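Local coordinates for protein tRNA threonylcarbamoyladenosine dehydratase (Escherichia coli K12, PDB 4YED) that catalyses the ATP-dependent dehydration of threonylcarbamoyladenosine at position 37 of tRNAs that read codons beginning with adenine, forming cyclic t(6)A37, at residues Y127-I132 with P151-G156; L28-D33 with K261-K266. All coordinates share one frame; numbering follows the deposited sequence.

Interaction 1 of 2, residues Y127-I132 with P151-G156. With AMP (adenosine monophosphate), chain G.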
loop_
_atom_site.group_PDB
_atom_site.type_symbol
_atom_site.label_atom_id
_atom_site.label_comp_id
_atom_site.label_asym_id
_atom_site.label_seq_id
_atom_site.Cartn_x
_atom_site.Cartn_y
_atom_site.Cartn_z
ATOM N N TYR B 127 0.890 17.040 -12.235
ATOM C CA TYR B 127 1.018 16.934 -10.785
ATOM C C TYR B 127 2.430 16.516 -10.430
ATOM O O TYR B 127 3.058 15.796 -11.200
ATOM C CB TYR B 127 0.010 15.898 -10.137
ATOM C CG TYR B 127 -0.874 16.532 -9.031
ATOM C CD1 TYR B 127 -0.426 16.695 -7.726
ATOM C CD2 TYR B 127 -2.158 16.987 -9.331
ATOM C CE1 TYR B 127 -1.272 17.261 -6.762
ATOM C CE2 TYR B 127 -2.983 17.546 -8.368
ATOM C CZ TYR B 127 -2.544 17.700 -7.113
ATOM O OH TYR B 127 -3.372 18.272 -6.169
ATOM N N VAL B 128 2.843 16.910 -9.244
ATOM C CA VAL B 128 4.097 16.514 -8.661
ATOM C C VAL B 128 3.835 15.838 -7.327
ATOM O O VAL B 128 3.110 16.365 -6.424
ATOM C CB VAL B 128 5.036 17.693 -8.439
ATOM C CG1 VAL B 128 6.362 17.180 -7.893
ATOM C CG2 VAL B 128 5.260 18.385 -9.749
ATOM N N ILE B 129 4.411 14.653 -7.181
ATOM C CA ILE B 129 4.357 13.983 -5.894
ATOM C C ILE B 129 5.770 14.019 -5.272
ATOM O O ILE B 129 6.720 13.439 -5.827
ATOM C CB ILE B 129 3.837 12.558 -6.010
ATOM C CG1 ILE B 129 2.420 12.543 -6.604
ATOM C CG2 ILE B 129 3.866 11.941 -4.645
ATOM C CD1 ILE B 129 1.950 11.172 -6.920
ATOM N N ASP B 130 5.914 14.734 -4.168
ATOM C CA ASP B 130 7.238 14.913 -3.554
ATOM C C ASP B 130 7.406 13.873 -2.466
ATOM O O ASP B 130 6.716 13.955 -1.429
ATOM C CB ASP B 130 7.359 16.296 -2.918
ATOM C CG ASP B 130 8.419 16.352 -1.846
ATOM O OD1 ASP B 130 9.431 15.619 -1.971
ATOM O OD2 ASP B 130 8.222 17.070 -0.848
ATOM N N ALA B 131 8.313 12.932 -2.687
ATOM C CA ALA B 131 8.580 11.868 -1.740
ATOM C C ALA B 131 10.035 11.839 -1.344
ATOM O O ALA B 131 10.631 10.757 -1.162
ATOM C CB ALA B 131 8.151 10.545 -2.298
ATOM N N ILE B 132 10.633 13.025 -1.268
ATOM C CA ILE B 132 12.065 13.215 -0.929
ATOM C C ILE B 132 12.150 13.179 0.587
ATOM O O ILE B 132 11.318 13.784 1.280
ATOM C CB ILE B 132 12.545 14.655 -1.354
ATOM C CG1 ILE B 132 12.474 14.838 -2.859
ATOM C CG2 ILE B 132 13.967 14.988 -0.929
ATOM C CD1 ILE B 132 12.597 16.303 -3.247
ATOM N N PRO B 151 0.777 21.885 -9.511
ATOM C CA PRO B 151 0.023 21.065 -8.524
ATOM C C PRO B 151 0.939 20.063 -7.852
ATOM O O PRO B 151 1.711 19.371 -8.516
ATOM C CB PRO B 151 -1.058 20.383 -9.389
ATOM C CG PRO B 151 -1.273 21.347 -10.496
ATOM C CD PRO B 151 0.117 21.848 -10.824
ATOM N N LEU B 152 0.941 20.102 -6.555
ATOM C CA LEU B 152 1.884 19.355 -5.715
ATOM C C LEU B 152 1.196 18.722 -4.539
ATOM O O LEU B 152 0.341 19.326 -3.871
ATOM C CB LEU B 152 2.888 20.304 -5.164
ATOM C CG LEU B 152 3.857 19.848 -4.090
ATOM C CD1 LEU B 152 4.984 19.078 -4.679
ATOM C CD2 LEU B 152 4.327 21.101 -3.396
ATOM N N VAL B 153 1.561 17.487 -4.292
ATOM C CA VAL B 153 1.327 16.930 -2.944
ATOM C C VAL B 153 2.659 16.502 -2.329
ATOM O O VAL B 153 3.491 15.855 -2.969
ATOM C CB VAL B 153 0.240 15.838 -2.953
ATOM C CG1 VAL B 153 0.562 14.718 -3.927
ATOM C CG2 VAL B 153 0.034 15.285 -1.564
ATOM N N THR B 154 2.881 16.913 -1.108
ATOM C CA THR B 154 4.075 16.507 -0.395
ATOM C C THR B 154 3.737 15.451 0.718
ATOM O O THR B 154 2.562 15.240 1.069
ATOM C CB THR B 154 4.902 17.686 0.148
ATOM O OG1 THR B 154 6.196 17.186 0.585
ATOM C CG2 THR B 154 4.181 18.421 1.215
ATOM N N THR B 155 4.759 14.746 1.164
ATOM C CA THR B 155 4.589 13.648 2.095
ATOM C C THR B 155 5.544 13.893 3.242
ATOM O O THR B 155 6.736 14.124 3.024
ATOM C CB THR B 155 4.824 12.273 1.417
ATOM O OG1 THR B 155 6.129 12.218 0.911
ATOM C CG2 THR B 155 3.863 12.008 0.256
ATOM N N GLY B 156 5.006 13.917 4.468
ATOM C CA GLY B 156 5.821 14.005 5.696
ATOM C C GLY B 156 6.623 12.727 5.948
ATOM O O GLY B 156 6.786 11.887 5.065
HETATM P P AMP G . 13.315 6.543 1.744
HETATM O O1P AMP G . 14.770 6.136 2.077
HETATM O O2P AMP G . 12.454 5.316 1.809
HETATM O O3P AMP G . 12.881 7.812 2.474
HETATM O "O5'" AMP G . 13.371 7.116 0.256
HETATM C "C5'" AMP G . 13.651 8.493 0.009
HETATM C "C4'" AMP G . 14.096 8.540 -1.460
HETATM O "O4'" AMP G . 14.274 9.918 -1.820
HETATM C "C3'" AMP G . 15.428 7.791 -1.702
HETATM O "O3'" AMP G . 15.449 6.855 -2.813
HETATM C "C2'" AMP G . 16.413 8.921 -1.973
HETATM O "O2'" AMP G . 17.460 8.525 -2.862
HETATM C "C1'" AMP G . 15.482 9.953 -2.589
HETATM N N9 AMP G . 16.012 11.303 -2.556
HETATM C C8 AMP G . 16.665 11.861 -1.511
HETATM N N7 AMP G . 17.033 13.114 -1.814
HETATM C C5 AMP G . 16.574 13.376 -3.047
HETATM C C6 AMP G . 16.594 14.534 -3.945
HETATM N N6 AMP G . 17.217 15.635 -3.456
HETATM N N1 AMP G . 15.996 14.449 -5.194
HETATM C C2 AMP G . 15.416 13.289 -5.627
HETATM N N3 AMP G . 15.340 12.170 -4.872
HETATM C C4 AMP G . 15.895 12.164 -3.574
HETATM O O HOH W 1 -2.348 18.644 -3.732
#
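Strands 127-130 and 152-155 run parallel, with Val128 beside Leu152 and Ile129 beside Val153. Their axes come within 4.9 Å and differ in direction by 8°. Val128 is bonded through both backbone groups. Its N donates to Pro151 O, and Val128 O accepts from Val153 N at 2.9 Å. Asp130 N then donates to Val153 O in a nearly straight bond (176° at the hydrogen).

At the start of the strands, Pro151 CB lies over the centre of the Tyr127 ring, 3.6 Å from the ring centroid, as a CH-pi contact. The backbone N of Val153 sits at the edge of the same ring. A water accepts from Tyr127 OH and donates to Leu152 O, tying the far end of the ring to the neighbouring strand.

The two strands and helix 135-148 between them form a beta-alpha-beta crossover in the Rossmann-like sheet of this ThiF-family enzyme. The sheet continues to Cys37 and Val39 beside strand 127-130, and to Asp205 beside Thr154.

Ile129 CG1 and Val153 CG1 meet at 3.9 Å, their side chains lying side by side. The other face carries Val128, Leu152, Asp130 and Thr154. Here Val128 CG1 packs on Leu152 CD1. Thr154 OG1 donates to Asp130 OD2; the modelled 2.5 Å is unusually short, and the exact length is doubtful. With CG anti to the backbone N (chi1 157°), the Asp130 carboxylate lies alongside Thr154. OD2 also forms a salt bridge with Lys138 of the crossover helix. Asp130 OD1 accepts from Ile132 N at 2.9 Å, on the syn side but tilted well out of the carboxylate plane, closing an Asx turn that holds this oxygen, while Thr154 and Lys138 hold OD2. Just beyond this turn, Ile132 CG2 touches the adenine of AMP, 3.7 Å from N7.

Interaction 2 of 2, residues L28-D33 with K261-K266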
loop_
_atom_site.group_PDB
_atom_site.type_symbol
_atom_site.label_atom_id
_atom_site.label_comp_id
_atom_site.label_asym_id
_atom_site.label_seq_id
_atom_site.Cartn_x
_atom_site.Cartn_y
_atom_site.Cartn_z
ATOM N N LEU B 28 -10.679 8.253 -17.041
ATOM C CA LEU B 28 -9.758 7.392 -17.769
ATOM C C LEU B 28 -8.966 8.188 -18.808
ATOM O O LEU B 28 -7.752 8.028 -18.896
ATOM C CB LEU B 28 -10.445 6.241 -18.406
ATOM C CG LEU B 28 -9.517 5.244 -19.041
ATOM C CD1 LEU B 28 -8.918 4.394 -17.945
ATOM C CD2 LEU B 28 -10.366 4.415 -19.981
ATOM N N GLN B 29 -9.640 9.050 -19.568
ATOM C CA GLN B 29 -8.943 9.895 -20.596
ATOM C C GLN B 29 -8.045 10.955 -19.965
ATOM O O GLN B 29 -6.914 11.249 -20.442
ATOM C CB GLN B 29 -10.002 10.575 -21.531
ATOM C CG GLN B 29 -9.427 11.273 -22.763
ATOM C CD GLN B 29 -8.706 10.316 -23.642
ATOM O OE1 GLN B 29 -9.266 9.300 -24.060
ATOM N NE2 GLN B 29 -7.450 10.578 -23.889
ATOM N N LEU B 30 -8.562 11.592 -18.922
ATOM C CA LEU B 30 -7.797 12.588 -18.186
ATOM C C LEU B 30 -6.487 12.001 -17.656
ATOM O O LEU B 30 -5.419 12.633 -17.744
ATOM C CB LEU B 30 -8.614 13.114 -17.052
ATOM C CG LEU B 30 -7.922 14.122 -16.129
ATOM C CD1 LEU B 30 -7.763 15.423 -16.864
ATOM C CD2 LEU B 30 -8.686 14.364 -14.868
ATOM N N PHE B 31 -6.558 10.776 -17.135
ATOM C CA PHE B 31 -5.379 10.092 -16.590
ATOM C C PHE B 31 -4.442 9.675 -17.765
ATOM O O PHE B 31 -3.230 9.804 -17.701
ATOM C CB PHE B 31 -5.788 8.824 -15.823
ATOM C CG PHE B 31 -6.661 9.063 -14.617
ATOM C CD1 PHE B 31 -6.817 10.285 -14.057
ATOM C CD2 PHE B 31 -7.326 7.990 -14.049
ATOM C CE1 PHE B 31 -7.630 10.486 -12.988
ATOM C CE2 PHE B 31 -8.152 8.169 -12.950
ATOM C CZ PHE B 31 -8.310 9.410 -12.432
ATOM N N ALA B 32 -5.002 9.150 -18.834
ATOM C CA ALA B 32 -4.163 8.780 -19.973
ATOM C C ALA B 32 -3.389 10.007 -20.525
ATOM O O ALA B 32 -2.230 9.853 -20.977
ATOM C CB ALA B 32 -4.996 8.150 -21.072
ATOM N N ASP B 33 -4.009 11.181 -20.452
ATOM C CA ASP B 33 -3.418 12.416 -20.999
ATOM C C ASP B 33 -2.476 13.112 -19.966
ATOM O O ASP B 33 -1.861 14.143 -20.258
ATOM C CB ASP B 33 -4.491 13.415 -21.420
ATOM C CG ASP B 33 -5.352 12.957 -22.617
ATOM O OD1 ASP B 33 -5.013 12.056 -23.385
ATOM O OD2 ASP B 33 -6.462 13.495 -22.749
ATOM N N LYS B 261 -8.018 13.051 -7.151
ATOM C CA LYS B 261 -9.238 13.714 -6.726
ATOM C C LYS B 261 -9.240 15.176 -7.183
ATOM O O LYS B 261 -10.218 15.677 -7.775
ATOM C CB LYS B 261 -9.356 13.650 -5.197
ATOM C CG LYS B 261 -10.551 14.367 -4.651
ATOM C CD LYS B 261 -10.704 14.257 -3.154
ATOM C CE LYS B 261 -9.572 14.950 -2.475
ATOM N NZ LYS B 261 -9.856 15.146 -1.038
ATOM N N LYS B 262 -8.139 15.850 -6.913
ATOM C CA LYS B 262 -7.931 17.279 -7.273
ATOM C C LYS B 262 -7.960 17.520 -8.741
ATOM O O LYS B 262 -8.611 18.523 -9.199
ATOM C CB LYS B 262 -6.597 17.794 -6.707
ATOM C CG LYS B 262 -6.571 17.922 -5.204
ATOM C CD LYS B 262 -7.556 18.936 -4.741
ATOM C CE LYS B 262 -7.085 19.528 -3.469
ATOM N NZ LYS B 262 -8.213 20.179 -2.768
HETATM N N MSE B 263 -7.334 16.631 -9.503
HETATM C CA MSE B 263 -7.373 16.714 -10.950
HETATM C C MSE B 263 -8.753 16.511 -11.512
HETATM O O MSE B 263 -9.178 17.230 -12.429
HETATM C CB MSE B 263 -6.465 15.689 -11.599
HETATM C CG MSE B 263 -5.022 15.997 -11.277
HETATM SE SE MSE B 263 -3.933 14.420 -11.842
HETATM C CE MSE B 263 -4.422 13.930 -13.682
HETATM N N MSE B 264 -9.486 15.511 -11.024
HETATM C CA MSE B 264 -10.856 15.342 -11.503
HETATM C C MSE B 264 -11.767 16.508 -11.168
HETATM O O MSE B 264 -12.546 16.900 -12.013
HETATM C CB MSE B 264 -11.361 13.999 -10.925
HETATM C CG MSE B 264 -10.733 12.800 -11.638
HETATM SE SE MSE B 264 -11.570 11.151 -10.826
HETATM C CE MSE B 264 -13.473 11.409 -11.201
ATOM N N ALA B 265 -11.690 17.037 -9.950
ATOM C CA ALA B 265 -12.387 18.246 -9.545
ATOM C C ALA B 265 -12.051 19.431 -10.498
ATOM O O ALA B 265 -12.961 20.135 -10.979
ATOM C CB ALA B 265 -12.044 18.589 -8.115
ATOM N N LYS B 266 -10.785 19.654 -10.783
ATOM C CA LYS B 266 -10.400 20.702 -11.718
ATOM C C LYS B 266 -11.021 20.480 -13.089
ATOM O O LYS B 266 -11.526 21.398 -13.678
ATOM C CB LYS B 266 -8.884 20.825 -11.806
ATOM C CG LYS B 266 -8.380 21.942 -12.700
ATOM C CD LYS B 266 -6.876 22.118 -12.583
ATOM C CE LYS B 266 -6.318 22.957 -13.727
ATOM N NZ LYS B 266 -4.857 23.220 -13.604
#
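The helical segments 28-32 and 261-266, parts of helices 25-32 and 245-269, cross at 113°, with their axes 10.8 Å apart at closest approach, so side chains bridge the gap and the backbones stay apart. Leu30 reaches straight across. Its CG is anti to the backbone N (chi1 177°), and the CD2 methyl is laid on the backbone between Met263 and Met264. Leu30 CD2 is 3.8 Å from Met263 O and 4.1 Å from Met264 CG. Both methionines are selenomethionines in this crystal.

The contact joins the N-terminal helical region to the long C-terminal helix 245-269 of the ThiF-family fold. It contains no hydrogen bonds between the two segments.

Phe31 meets both methionines. Met264 SE comes obliquely to the far end of the ring, 4.0 Å from Phe31 CZ, in a Met-aromatic contact. SE lies 70° off the ring normal. Met264 CG also touches Phe31 CE1. The bent Met263 chain brings Met263 CE near Phe31 CD1, at 4.4 Å, also obliquely. Tyr23 of helix 10-23 stacks edge-to-face with Phe31 and also touches Met264.

Overall arrangement
The centres of interactions 1 and 2 lie about 17 Å apart. Interaction 1 is near the middle of the chain, about 5 Å from its centre, while the centre of interaction 2 is about 17 Å from that point. Along the chain, segment 28-33 comes first, then the two strands of interaction 1, and segment 261-266 comes last. The long helix 245-269 links the two sites: Tyr127 packs its OH against Lys262 CB and its ring against Met263. The C-terminal helix therefore packs against both the central sheet and helix 25-32. The opposite end of strand 127-130 leads to the AMP pocket, well away from interaction 2.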